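Local structure of polar amino acid ABC uptake transporter substrate binding protein (Streptococcus thermophilus LMG 18311, 3HV1) at residues S162-A167 and N187-K192; A51-K56 and E231-N236; M71-L76 and N86-T91; D140-S145 and A204-E209. The protein probably binds polar amino acids outside the cell membrane and delivers them to an ABC transporter for uptake. One frame throughout, in Å; residues are numbered along the deposited sequence.

Contact 1. Residues S162-A167 and N187-K192; sequences STFTQA and NYYLEK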
loop_
_atom_site.group_PDB
_atom_site.type_symbol
_atom_site.label_atom_id
_atom_site.label_comp_id
_atom_site.label_asym_id
_atom_site.label_seq_id
_atom_site.Cartn_x
_atom_site.Cartn_y
_atom_site.Cartn_z
ATOM N N SER A 162 -10.953 25.306 -22.103
ATOM C CA SER A 162 -11.664 24.168 -22.669
ATOM C C SER A 162 -10.707 23.033 -22.998
ATOM O O SER A 162 -11.007 21.864 -22.746
ATOM C CB SER A 162 -12.415 24.590 -23.932
ATOM O OG SER A 162 -13.392 25.575 -23.635
ATOM N N THR A 163 -9.552 23.382 -23.555
ATOM C CA THR A 163 -8.553 22.390 -23.928
ATOM C C THR A 163 -7.212 22.663 -23.266
ATOM O O THR A 163 -6.900 23.799 -22.914
ATOM C CB THR A 163 -8.340 22.368 -25.454
ATOM O OG1 THR A 163 -7.839 23.641 -25.882
ATOM C CG2 THR A 163 -9.652 22.084 -26.178
ATOM N N PHE A 164 -6.419 21.609 -23.100
ATOM C CA PHE A 164 -5.101 21.735 -22.496
ATOM C C PHE A 164 -4.207 22.573 -23.401
ATOM O O PHE A 164 -3.328 23.293 -22.928
ATOM C CB PHE A 164 -4.467 20.356 -22.311
ATOM C CG PHE A 164 -3.066 20.404 -21.772
ATOM C CD1 PHE A 164 -2.833 20.657 -20.425
ATOM C CD2 PHE A 164 -1.977 20.221 -22.616
ATOM C CE1 PHE A 164 -1.535 20.730 -19.927
ATOM C CE2 PHE A 164 -0.673 20.293 -22.126
ATOM C CZ PHE A 164 -0.455 20.547 -20.779
ATOM N N THR A 165 -4.438 22.467 -24.707
ATOM C CA THR A 165 -3.650 23.204 -25.685
ATOM C C THR A 165 -3.764 24.715 -25.481
ATOM O O THR A 165 -2.751 25.416 -25.441
ATOM C CB THR A 165 -4.063 22.830 -27.142
ATOM O OG1 THR A 165 -3.350 23.653 -28.073
ATOM C CG2 THR A 165 -5.553 23.011 -27.349
ATOM N N GLN A 166 -4.990 25.212 -25.343
ATOM C CA GLN A 166 -5.203 26.641 -25.135
ATOM C C GLN A 166 -4.519 27.057 -23.838
ATOM O O GLN A 166 -3.869 28.095 -23.771
ATOM C CB GLN A 166 -6.693 26.967 -25.004
ATOM C CG GLN A 166 -7.588 26.392 -26.077
ATOM C CD GLN A 166 -9.055 26.602 -25.754
ATOM O OE1 GLN A 166 -9.474 26.450 -24.600
ATOM N NE2 GLN A 166 -9.846 26.945 -26.767
ATOM N N ALA A 167 -4.695 26.241 -22.804
ATOM C CA ALA A 167 -4.106 26.522 -21.503
ATOM C C ALA A 167 -2.586 26.691 -21.625
ATOM O O ALA A 167 -2.021 27.655 -21.110
ATOM C CB ALA A 167 -4.440 25.393 -20.531
ATOM N N ASN A 187 2.580 15.497 -17.975
ATOM C CA ASN A 187 3.775 14.806 -18.453
ATOM C C ASN A 187 3.651 14.263 -19.867
ATOM O O ASN A 187 4.597 14.329 -20.647
ATOM C CB ASN A 187 4.150 13.684 -17.488
ATOM C CG ASN A 187 4.865 14.200 -16.260
ATOM O OD1 ASN A 187 6.103 14.200 -16.195
ATOM N ND2 ASN A 187 4.101 14.668 -15.291
ATOM N N TYR A 188 2.486 13.735 -20.207
ATOM C CA TYR A 188 2.292 13.187 -21.542
ATOM C C TYR A 188 2.436 14.242 -22.634
ATOM O O TYR A 188 3.206 14.073 -23.581
ATOM C CB TYR A 188 0.914 12.534 -21.648
ATOM C CG TYR A 188 0.509 12.227 -23.069
ATOM C CD1 TYR A 188 1.200 11.276 -23.822
ATOM C CD2 TYR A 188 -0.548 12.910 -23.673
ATOM C CE1 TYR A 188 0.851 11.014 -25.136
ATOM C CE2 TYR A 188 -0.904 12.654 -24.993
ATOM C CZ TYR A 188 -0.202 11.706 -25.715
ATOM O OH TYR A 188 -0.551 11.448 -27.017
ATOM N N TYR A 189 1.692 15.333 -22.505
ATOM C CA TYR A 189 1.739 16.367 -23.527
ATOM C C TYR A 189 3.083 17.052 -23.616
ATOM O O TYR A 189 3.621 17.221 -24.709
ATOM C CB TYR A 189 0.634 17.402 -23.295
ATOM C CG TYR A 189 -0.741 16.867 -23.616
ATOM C CD1 TYR A 189 -1.055 16.448 -24.906
ATOM C CD2 TYR A 189 -1.722 16.764 -22.634
ATOM C CE1 TYR A 189 -2.310 15.939 -25.211
ATOM C CE2 TYR A 189 -2.982 16.256 -22.925
ATOM C CZ TYR A 189 -3.269 15.845 -24.219
ATOM O OH TYR A 189 -4.512 15.335 -24.523
ATOM N N LEU A 190 3.636 17.435 -22.467
ATOM C CA LEU A 190 4.922 18.119 -22.458
ATOM C C LEU A 190 6.041 17.253 -23.015
ATOM O O LEU A 190 6.893 17.744 -23.748
ATOM C CB LEU A 190 5.262 18.587 -21.042
ATOM C CG LEU A 190 4.295 19.626 -20.459
ATOM C CD1 LEU A 190 4.756 20.039 -19.064
ATOM C CD2 LEU A 190 4.230 20.847 -21.368
ATOM N N GLU A 191 6.047 15.969 -22.667
ATOM C CA GLU A 191 7.074 15.060 -23.173
ATOM C C GLU A 191 6.838 14.824 -24.659
ATOM O O GLU A 191 7.780 14.782 -25.450
ATOM C CB GLU A 191 7.025 13.717 -22.437
ATOM C CG GLU A 191 7.953 12.630 -23.009
ATOM C CD GLU A 191 9.437 12.978 -22.894
ATOM O OE1 GLU A 191 9.787 13.841 -22.060
ATOM O OE2 GLU A 191 10.258 12.370 -23.625
ATOM N N LYS A 192 5.575 14.659 -25.034
ATOM C CA LYS A 192 5.236 14.425 -26.435
ATOM C C LYS A 192 5.764 15.586 -27.274
ATOM O O LYS A 192 6.242 15.393 -28.392
ATOM C CB LYS A 192 3.719 14.307 -26.610
ATOM C CG LYS A 192 3.289 13.969 -28.030
ATOM C CD LYS A 192 1.788 13.705 -28.112
ATOM C CE LYS A 192 1.397 13.169 -29.478
ATOM N NZ LYS A 192 -0.041 12.775 -29.521
#
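Phe164 and Tyr189 carry this contact between the start of helix 164-173 and the end of helix 183-192. Their rings run nearly parallel, with planes 20° apart, but they are displaced along their planes until they barely overlap, so this is a displaced aromatic pair with centroids 4.9 Å apart. The closest touch is Phe164 CE2 on Tyr189 CB at 3.4 Å; the nearest ring atoms, Phe164 CD2 and Tyr189 CD2, are 3.5 Å apart. Phe164 reaches across because CG is trans to the backbone N (chi1 176°), which throws the ring out from the first turn toward the other helix. Over one face of the Tyr189 ring, Tyr188 CD2 sits above the centre, 3.7 Å from the plane, so the tyrosine also packs on its own neighbour. Leu190 adds a small share of the buried surface, and Phe164 also packs on Leu179 and Ile181 of strand 178-182. Around the helix start, Thr163 N donates to Gln166 OE1 at 3.2 Å; the return bond that would complete a capping box rests on a doubtfully placed Thr163 OG1. Across the two segments the contact is purely apolar, so it depends on shape and dispersion rather than on directional bonds.

Contact 2. Residues A51-K56 and E231-N236; sequences ANAVFK and ETLYKN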
loop_
_atom_site.group_PDB
_atom_site.type_symbol
_atom_site.label_atom_id
_atom_site.label_comp_id
_atom_site.label_asym_id
_atom_site.label_seq_id
_atom_site.Cartn_x
_atom_site.Cartn_y
_atom_site.Cartn_z
ATOM N N ALA A 51 1.374 -3.415 -20.057
ATOM C CA ALA A 51 0.758 -4.737 -20.037
ATOM C C ALA A 51 1.395 -5.673 -21.057
ATOM O O ALA A 51 1.603 -6.853 -20.775
ATOM C CB ALA A 51 -0.752 -4.627 -20.294
ATOM N N ASN A 52 1.690 -5.162 -22.249
ATOM C CA ASN A 52 2.312 -5.989 -23.269
ATOM C C ASN A 52 3.661 -6.478 -22.768
ATOM O O ASN A 52 4.024 -7.642 -22.955
ATOM C CB ASN A 52 2.521 -5.206 -24.569
ATOM C CG ASN A 52 1.244 -5.066 -25.385
ATOM O OD1 ASN A 52 0.244 -5.751 -25.135
ATOM N ND2 ASN A 52 1.281 -4.188 -26.380
ATOM N N ALA A 53 4.397 -5.580 -22.118
ATOM C CA ALA A 53 5.724 -5.912 -21.605
ATOM C C ALA A 53 5.660 -6.962 -20.504
ATOM O O ALA A 53 6.488 -7.868 -20.461
ATOM C CB ALA A 53 6.408 -4.660 -21.092
ATOM N N VAL A 54 4.684 -6.824 -19.611
ATOM C CA VAL A 54 4.514 -7.777 -18.519
ATOM C C VAL A 54 4.187 -9.162 -19.072
ATOM O O VAL A 54 4.788 -10.159 -18.675
ATOM C CB VAL A 54 3.373 -7.337 -17.562
ATOM C CG1 VAL A 54 2.941 -8.504 -16.674
ATOM C CG2 VAL A 54 3.839 -6.176 -16.688
ATOM N N PHE A 55 3.258 -9.232 -20.017
ATOM C CA PHE A 55 2.898 -10.547 -20.525
ATOM C C PHE A 55 3.902 -11.151 -21.483
ATOM O O PHE A 55 3.952 -12.371 -21.648
ATOM C CB PHE A 55 1.481 -10.502 -21.078
ATOM C CG PHE A 55 0.455 -10.388 -19.989
ATOM C CD1 PHE A 55 0.254 -11.448 -19.106
ATOM C CD2 PHE A 55 -0.220 -9.197 -19.764
ATOM C CE1 PHE A 55 -0.599 -11.314 -18.008
ATOM C CE2 PHE A 55 -1.076 -9.052 -18.673
ATOM C CZ PHE A 55 -1.263 -10.116 -17.789
ATOM N N LYS A 56 4.748 -10.311 -22.069
ATOM C CA LYS A 56 5.777 -10.818 -22.961
ATOM C C LYS A 56 6.741 -11.660 -22.124
ATOM O O LYS A 56 7.356 -12.604 -22.620
ATOM C CB LYS A 56 6.525 -9.663 -23.615
ATOM C CG LYS A 56 7.553 -10.083 -24.663
ATOM C CD LYS A 56 8.257 -8.856 -25.234
ATOM C CE LYS A 56 9.196 -9.218 -26.372
ATOM N NZ LYS A 56 9.831 -8.000 -26.969
ATOM N N GLU A 231 7.864 -5.771 -11.063
ATOM C CA GLU A 231 9.162 -5.781 -10.407
ATOM C C GLU A 231 10.264 -6.200 -11.355
ATOM O O GLU A 231 11.342 -5.614 -11.360
ATOM C CB GLU A 231 9.141 -6.713 -9.195
ATOM C CG GLU A 231 8.156 -6.300 -8.118
ATOM C CD GLU A 231 8.297 -7.145 -6.863
ATOM O OE1 GLU A 231 9.406 -7.163 -6.282
ATOM O OE2 GLU A 231 7.305 -7.790 -6.464
ATOM N N THR A 232 9.990 -7.224 -12.157
ATOM C CA THR A 232 10.964 -7.710 -13.117
ATOM C C THR A 232 11.328 -6.643 -14.142
ATOM O O THR A 232 12.507 -6.461 -14.462
ATOM C CB THR A 232 10.435 -8.974 -13.833
ATOM O OG1 THR A 232 10.180 -9.996 -12.855
ATOM C CG2 THR A 232 11.448 -9.493 -14.819
ATOM N N LEU A 233 10.322 -5.927 -14.649
ATOM C CA LEU A 233 10.553 -4.879 -15.641
ATOM C C LEU A 233 11.316 -3.706 -15.051
ATOM O O LEU A 233 12.095 -3.063 -15.747
ATOM C CB LEU A 233 9.218 -4.386 -16.218
ATOM C CG LEU A 233 8.407 -5.456 -16.956
ATOM C CD1 LEU A 233 7.056 -4.868 -17.397
ATOM C CD2 LEU A 233 9.190 -5.938 -18.164
ATOM N N TYR A 234 11.083 -3.405 -13.776
ATOM C CA TYR A 234 11.812 -2.308 -13.145
ATOM C C TYR A 234 13.272 -2.737 -12.943
ATOM O O TYR A 234 14.197 -1.941 -13.126
ATOM C CB TYR A 234 11.184 -1.924 -11.795
ATOM C CG TYR A 234 11.597 -0.530 -11.364
ATOM C CD1 TYR A 234 11.015 0.598 -11.938
ATOM C CD2 TYR A 234 12.658 -0.340 -10.476
ATOM C CE1 TYR A 234 11.489 1.885 -11.649
ATOM C CE2 TYR A 234 13.136 0.930 -10.179
ATOM C CZ TYR A 234 12.556 2.039 -10.767
ATOM O OH TYR A 234 13.049 3.291 -10.477
ATOM N N LYS A 235 13.476 -3.999 -12.565
ATOM C CA LYS A 235 14.829 -4.528 -12.355
ATOM C C LYS A 235 15.644 -4.571 -13.641
ATOM O O LYS A 235 16.838 -4.273 -13.622
ATOM C CB LYS A 235 14.781 -5.942 -11.756
ATOM C CG LYS A 235 14.941 -6.018 -10.246
ATOM C CD LYS A 235 13.684 -5.610 -9.499
ATOM C CE LYS A 235 13.804 -5.932 -8.006
ATOM N NZ LYS A 235 12.523 -5.712 -7.255
ATOM N N ASN A 236 15.014 -4.941 -14.761
ATOM C CA ASN A 236 15.752 -5.005 -16.016
ATOM C C ASN A 236 15.740 -3.717 -16.837
ATOM O O ASN A 236 16.318 -3.668 -17.918
ATOM C CB ASN A 236 15.299 -6.202 -16.878
ATOM C CG ASN A 236 13.928 -6.015 -17.502
ATOM O OD1 ASN A 236 13.393 -4.905 -17.561
ATOM N ND2 ASN A 236 13.359 -7.115 -17.990
#
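Leu233 of helix 220-236 pushes its CD1 methyl against two neighbours on helix 46-56, Ala53 and Val54. This apolar packing is the whole of the direct contact. Leu233 CD1 lies 3.5 Å from Val54 CG2 and 3.8 Å from Ala53 CB, so one methyl meets both, while Leu233 CD2 looks toward the backbone, 4.0 Å from Ala53 O. The Val54 and Leu233 side chains meet at about a right angle. Val54 presents CG2, the branch lying trans to its carbonyl carbon, and leaves CG1 out of the touch. The backbones come close here, with Val54 CA and Leu233 CA 7.3 Å apart. Phe239 and Ile242 of helix 238-247 extend the apolar patch, packing on Leu233 and Ala53 respectively.

The polar interactions stay on their own helix or reach other parts of the lobe. Lys235 NZ and Glu231 OE1 make a salt bridge of 3.6 Å one turn apart, and Asn52 OD1 accepts from Trp64 NE1. Pairing an early helix with one from near the C-terminus, with 174 residues between the two segments, fits the type II periplasmic-binding-protein fold, in which the chain returns from the second lobe to complete the first.

Contact 3. Residues M71-L76 and N86-T91; sequences MKETEL and NGYSVT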
loop_
_atom_site.group_PDB
_atom_site.type_symbol
_atom_site.label_atom_id
_atom_site.label_comp_id
_atom_site.label_asym_id
_atom_site.label_seq_id
_atom_site.Cartn_x
_atom_site.Cartn_y
_atom_site.Cartn_z
HETATM N N MSE A 71 -19.433 -0.739 -18.500
HETATM C CA MSE A 71 -19.660 -2.175 -18.401
HETATM C C MSE A 71 -18.427 -2.981 -18.016
HETATM O O MSE A 71 -18.446 -4.209 -18.077
HETATM C CB MSE A 71 -20.175 -2.701 -19.739
HETATM C CG MSE A 71 -21.533 -2.203 -20.138
HETATM SE SE MSE A 71 -22.893 -2.689 -18.878
HETATM C CE MSE A 71 -22.733 -4.615 -18.921
ATOM N N LYS A 72 -17.366 -2.300 -17.601
ATOM C CA LYS A 72 -16.135 -2.999 -17.262
ATOM C C LYS A 72 -16.231 -4.111 -16.230
ATOM O O LYS A 72 -15.719 -5.199 -16.471
ATOM C CB LYS A 72 -15.046 -2.002 -16.844
ATOM C CG LYS A 72 -15.379 -1.149 -15.640
ATOM C CD LYS A 72 -14.280 -0.105 -15.443
ATOM C CE LYS A 72 -14.702 0.946 -14.430
ATOM N NZ LYS A 72 -15.849 1.742 -14.938
ATOM N N GLU A 73 -16.864 -3.867 -15.083
ATOM C CA GLU A 73 -16.953 -4.924 -14.073
ATOM C C GLU A 73 -17.796 -6.081 -14.576
ATOM O O GLU A 73 -17.519 -7.246 -14.279
ATOM C CB GLU A 73 -17.567 -4.424 -12.765
ATOM C CG GLU A 73 -16.670 -3.558 -11.899
ATOM C CD GLU A 73 -16.627 -2.126 -12.380
ATOM O OE1 GLU A 73 -17.666 -1.638 -12.870
ATOM O OE2 GLU A 73 -15.565 -1.486 -12.254
ATOM N N THR A 74 -18.840 -5.760 -15.327
ATOM C CA THR A 74 -19.703 -6.796 -15.866
ATOM C C THR A 74 -18.918 -7.648 -16.854
ATOM O O THR A 74 -18.968 -8.873 -16.794
ATOM C CB THR A 74 -20.916 -6.193 -16.576
ATOM O OG1 THR A 74 -21.685 -5.432 -15.634
ATOM C CG2 THR A 74 -21.786 -7.305 -17.165
ATOM N N GLU A 75 -18.190 -6.989 -17.753
ATOM C CA GLU A 75 -17.379 -7.678 -18.747
ATOM C C GLU A 75 -16.380 -8.614 -18.077
ATOM O O GLU A 75 -16.138 -9.721 -18.550
ATOM C CB GLU A 75 -16.621 -6.664 -19.602
ATOM C CG GLU A 75 -17.479 -5.917 -20.597
ATOM C CD GLU A 75 -17.671 -6.697 -21.873
ATOM O OE1 GLU A 75 -16.719 -6.762 -22.679
ATOM O OE2 GLU A 75 -18.770 -7.260 -22.062
ATOM N N LEU A 76 -15.805 -8.156 -16.969
ATOM C CA LEU A 76 -14.823 -8.931 -16.224
ATOM C C LEU A 76 -15.436 -10.163 -15.566
ATOM O O LEU A 76 -14.896 -11.270 -15.649
ATOM C CB LEU A 76 -14.185 -8.049 -15.147
ATOM C CG LEU A 76 -13.081 -8.688 -14.303
ATOM C CD1 LEU A 76 -11.904 -9.099 -15.181
ATOM C CD2 LEU A 76 -12.643 -7.691 -13.245
ATOM N N ASN A 86 -6.590 0.143 -17.656
ATOM C CA ASN A 86 -6.711 1.380 -18.431
ATOM C C ASN A 86 -6.898 2.514 -17.416
ATOM O O ASN A 86 -7.948 3.153 -17.376
ATOM C CB ASN A 86 -7.946 1.277 -19.355
ATOM C CG ASN A 86 -8.068 2.437 -20.336
ATOM O OD1 ASN A 86 -7.135 2.748 -21.080
ATOM N ND2 ASN A 86 -9.235 3.064 -20.357
ATOM N N GLY A 87 -5.879 2.748 -16.592
ATOM C CA GLY A 87 -5.978 3.786 -15.582
ATOM C C GLY A 87 -7.074 3.455 -14.586
ATOM O O GLY A 87 -7.819 4.329 -14.143
ATOM N N TYR A 88 -7.176 2.176 -14.242
ATOM C CA TYR A 88 -8.178 1.688 -13.302
ATOM C C TYR A 88 -7.631 1.860 -11.883
ATOM O O TYR A 88 -6.427 1.990 -11.696
ATOM C CB TYR A 88 -8.440 0.208 -13.607
ATOM C CG TYR A 88 -9.684 -0.396 -12.988
ATOM C CD1 TYR A 88 -10.922 0.230 -13.100
ATOM C CD2 TYR A 88 -9.631 -1.636 -12.356
ATOM C CE1 TYR A 88 -12.088 -0.371 -12.603
ATOM C CE2 TYR A 88 -10.786 -2.246 -11.859
ATOM C CZ TYR A 88 -12.009 -1.606 -11.988
ATOM O OH TYR A 88 -13.152 -2.219 -11.530
ATOM N N SER A 89 -8.501 1.866 -10.880
ATOM C CA SER A 89 -8.034 2.020 -9.499
ATOM C C SER A 89 -8.968 1.376 -8.480
ATOM O O SER A 89 -10.112 1.046 -8.789
ATOM C CB SER A 89 -7.861 3.502 -9.161
ATOM O OG SER A 89 -9.089 4.187 -9.272
ATOM N N VAL A 90 -8.475 1.210 -7.259
ATOM C CA VAL A 90 -9.266 0.594 -6.202
ATOM C C VAL A 90 -10.325 1.517 -5.607
ATOM O O VAL A 90 -10.106 2.718 -5.445
ATOM C CB VAL A 90 -8.359 0.099 -5.041
ATOM C CG1 VAL A 90 -9.207 -0.499 -3.918
ATOM C CG2 VAL A 90 -7.377 -0.936 -5.557
ATOM N N THR A 91 -11.482 0.932 -5.310
ATOM C CA THR A 91 -12.603 1.611 -4.669
ATOM C C THR A 91 -13.312 0.460 -3.985
ATOM O O THR A 91 -13.210 -0.677 -4.440
ATOM C CB THR A 91 -13.596 2.261 -5.660
ATOM O OG1 THR A 91 -14.272 1.239 -6.402
ATOM C CG2 THR A 91 -12.881 3.209 -6.612
#
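Tyr88 reaches out from the loop after strand 83-84 and meets Lys72 and Glu73, the first two residues of helix 72-78, with the rim of its ring. The hydroxyl donates to the carboxylate: Tyr88 OH to Glu73 OE2 is a short 2.6 Å, and OE2 receives it on its anti lone pair, the one facing away from OE1. That oxygen lies in the plane of the ring, and carboxylate and ring are turned 26° from each other. Glu73 gets there by a kink. Its CB does not aim at the loop, but a bend at chi2 (80°) swings the carboxylate round to the phenol.

Loop 86-91 probably corresponds to the stretch that borders the interlobe cleft in family 3 solute-binding proteins, and it leads into the short helix 92-95. Thr91 caps that helix with OG1 on Arg94 N, and Arg94 in turn packs on Lys72, Glu73 and Tyr88.

Lys72 crosses the ring at a slant, meeting its edge. Lys72 CD and CE lie 3.6 and 3.5 Å from Tyr88 CE1, so the contact is made by the aliphatic shaft. Its CG takes the cramped place between backbone N and carbonyl carbon (chi1 60°), the chain then runs extended, and a last bend at chi4 turns the ammonium away to Trp69, where NZ donates to the carbonyl O and makes a cation-pi contact with the indole. Phe100 meets the Tyr88 ring with planes at about 25°, while the backbone of Tyr88 is hydrogen-bonded to Ala212.

Contact 4. Residues D140-S145 and A204-E209; sequences DAFNAS and AGYEGE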
loop_
_atom_site.group_PDB
_atom_site.type_symbol
_atom_site.label_atom_id
_atom_site.label_comp_id
_atom_site.label_asym_id
_atom_site.label_seq_id
_atom_site.Cartn_x
_atom_site.Cartn_y
_atom_site.Cartn_z
ATOM N N ASP A 140 -12.429 21.064 -9.467
ATOM C CA ASP A 140 -13.145 20.704 -8.248
ATOM C C ASP A 140 -12.241 20.634 -7.024
ATOM O O ASP A 140 -12.649 21.008 -5.920
ATOM C CB ASP A 140 -13.855 19.361 -8.439
ATOM C CG ASP A 140 -15.173 19.501 -9.171
ATOM O OD1 ASP A 140 -15.189 20.087 -10.273
ATOM O OD2 ASP A 140 -16.198 19.023 -8.639
ATOM N N ALA A 141 -11.016 20.154 -7.216
ATOM C CA ALA A 141 -10.063 20.032 -6.117
ATOM C C ALA A 141 -9.611 21.410 -5.659
ATOM O O ALA A 141 -9.400 21.647 -4.469
ATOM C CB ALA A 141 -8.864 19.203 -6.559
ATOM N N PHE A 142 -9.468 22.318 -6.618
ATOM C CA PHE A 142 -9.049 23.679 -6.331
ATOM C C PHE A 142 -10.016 24.324 -5.346
ATOM O O PHE A 142 -9.599 24.981 -4.395
ATOM C CB PHE A 142 -9.024 24.494 -7.620
ATOM C CG PHE A 142 -8.668 25.937 -7.422
ATOM C CD1 PHE A 142 -7.360 26.311 -7.140
ATOM C CD2 PHE A 142 -9.637 26.928 -7.544
ATOM C CE1 PHE A 142 -7.019 27.652 -6.986
ATOM C CE2 PHE A 142 -9.308 28.274 -7.390
ATOM C CZ PHE A 142 -7.996 28.636 -7.113
ATOM N N ASN A 143 -11.310 24.130 -5.586
ATOM C CA ASN A 143 -12.346 24.696 -4.725
ATOM C C ASN A 143 -12.518 23.934 -3.413
ATOM O O ASN A 143 -12.613 24.543 -2.349
ATOM C CB ASN A 143 -13.688 24.725 -5.459
ATOM C CG ASN A 143 -13.677 25.642 -6.661
ATOM O OD1 ASN A 143 -13.327 26.816 -6.556
ATOM N ND2 ASN A 143 -14.065 25.113 -7.813
ATOM N N ALA A 144 -12.555 22.607 -3.499
ATOM C CA ALA A 144 -12.740 21.748 -2.330
ATOM C C ALA A 144 -11.693 21.945 -1.240
ATOM O O ALA A 144 -11.990 21.793 -0.054
ATOM C CB ALA A 144 -12.772 20.284 -2.761
ATOM N N SER A 145 -10.468 22.274 -1.641
ATOM C CA SER A 145 -9.379 22.498 -0.691
ATOM C C SER A 145 -8.728 23.842 -1.004
ATOM O O SER A 145 -7.607 23.898 -1.505
ATOM C CB SER A 145 -8.341 21.379 -0.804
ATOM O OG SER A 145 -8.947 20.107 -0.670
ATOM N N ALA A 204 0.729 19.101 -6.677
ATOM C CA ALA A 204 -0.030 20.234 -6.172
ATOM C C ALA A 204 -0.357 20.195 -4.685
ATOM O O ALA A 204 -0.346 21.229 -4.016
ATOM C CB ALA A 204 -1.315 20.383 -6.989
ATOM N N GLY A 205 -0.660 19.007 -4.173
ATOM C CA GLY A 205 -1.005 18.886 -2.769
ATOM C C GLY A 205 -2.392 18.298 -2.574
ATOM O O GLY A 205 -2.814 18.061 -1.447
ATOM N N TYR A 206 -3.105 18.067 -3.670
ATOM C CA TYR A 206 -4.443 17.496 -3.602
ATOM C C TYR A 206 -4.335 15.977 -3.624
ATOM O O TYR A 206 -3.474 15.416 -4.309
ATOM C CB TYR A 206 -5.284 17.962 -4.789
ATOM C CG TYR A 206 -5.400 19.463 -4.909
ATOM C CD1 TYR A 206 -6.235 20.193 -4.060
ATOM C CD2 TYR A 206 -4.678 20.153 -5.873
ATOM C CE1 TYR A 206 -6.349 21.585 -4.178
ATOM C CE2 TYR A 206 -4.780 21.537 -6.001
ATOM C CZ TYR A 206 -5.618 22.246 -5.153
ATOM O OH TYR A 206 -5.727 23.603 -5.299
ATOM N N GLU A 207 -5.211 15.314 -2.878
ATOM C CA GLU A 207 -5.204 13.858 -2.809
ATOM C C GLU A 207 -5.217 13.241 -4.201
ATOM O O GLU A 207 -5.970 13.663 -5.077
ATOM C CB GLU A 207 -6.410 13.361 -2.002
ATOM C CG GLU A 207 -6.581 11.850 -2.004
ATOM C CD GLU A 207 -7.635 11.385 -1.014
ATOM O OE1 GLU A 207 -8.544 12.180 -0.697
ATOM O OE2 GLU A 207 -7.558 10.223 -0.564
ATOM N N GLY A 208 -4.378 12.232 -4.399
ATOM C CA GLY A 208 -4.316 11.590 -5.695
ATOM C C GLY A 208 -4.987 10.234 -5.741
ATOM O O GLY A 208 -5.711 9.845 -4.824
ATOM N N GLU A 209 -4.744 9.520 -6.833
ATOM C CA GLU A 209 -5.297 8.189 -7.030
ATOM C C GLU A 209 -4.156 7.289 -7.487
ATOM O O GLU A 209 -3.179 7.767 -8.074
ATOM C CB GLU A 209 -6.396 8.233 -8.096
ATOM C CG GLU A 209 -5.903 8.544 -9.492
ATOM C CD GLU A 209 -7.031 8.880 -10.453
ATOM O OE1 GLU A 209 -8.101 8.248 -10.366
ATOM O OE2 GLU A 209 -6.840 9.769 -11.307
#
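The Tyr206 ring lies over Ala141 and extends along helix 137-144 toward Phe142, with Ser145 at its edge. Ala141 CB comes up under one face, 4.0 Å from the ring centroid and 23° off the normal, a CH-pi contact shifted toward the CG side: Ala141 CB is 3.8 Å from both Tyr206 CG and CD1. The same residue also meets the ring with its backbone, Ala141 O standing only 3.1 Å from Tyr206 CE1. That carbonyl already accepts from Ser145 N as part of the helix.

Ser145, where the chain leaves the helix, approaches from another direction, in the ring plane: its CB is 3.9 Å from Tyr206 CE1. At the hydroxyl end of the ring, the Phe142 and Tyr206 side chains run side by side and point the same way. The phenol oxygen therefore rests against the base of the phenylalanine, with Tyr206 OH 3.5 Å from Phe142 CA and 3.7 Å from Phe142 CD1. This hydroxyl is buried and has no hydrogen-bond partner in the model, so packing alone holds this end of the ring against the helix. Its CG is trans to the carbonyl carbon (chi1 -57°), which sends the ring from the loop to the helix. Ile148, Leu149 and Leu180 pack round it as well.

Next door, Glu207 OE2 accepts from Gln160 N of the second subunit. The contact packs the loop between strands 199-203 and 209-215 onto helix 137-144, within what is probably the second lobe of a type II periplasmic-binding-protein fold.

The four contacts divide between the two lobes expected of this fold. Contacts 2 and 3 lie in the lobe built from both ends of the chain, their centres 22 Å apart; contacts 1 and 4 lie in the inserted lobe, 19 Å apart centre to centre. Contact 2 joins segments far apart in sequence, and the other three all fall between them. Contacts 2 and 4 are the most distant pair, with centres 32 Å apart on opposite sides of the chain's centre. Contacts 3 and 4 nearly meet across the lobe boundary, nearest atoms about 4 Å apart, and both touch the second subunit. Loop 86-91 of contact 3 probably borders the amino-acid cleft, as in relatives.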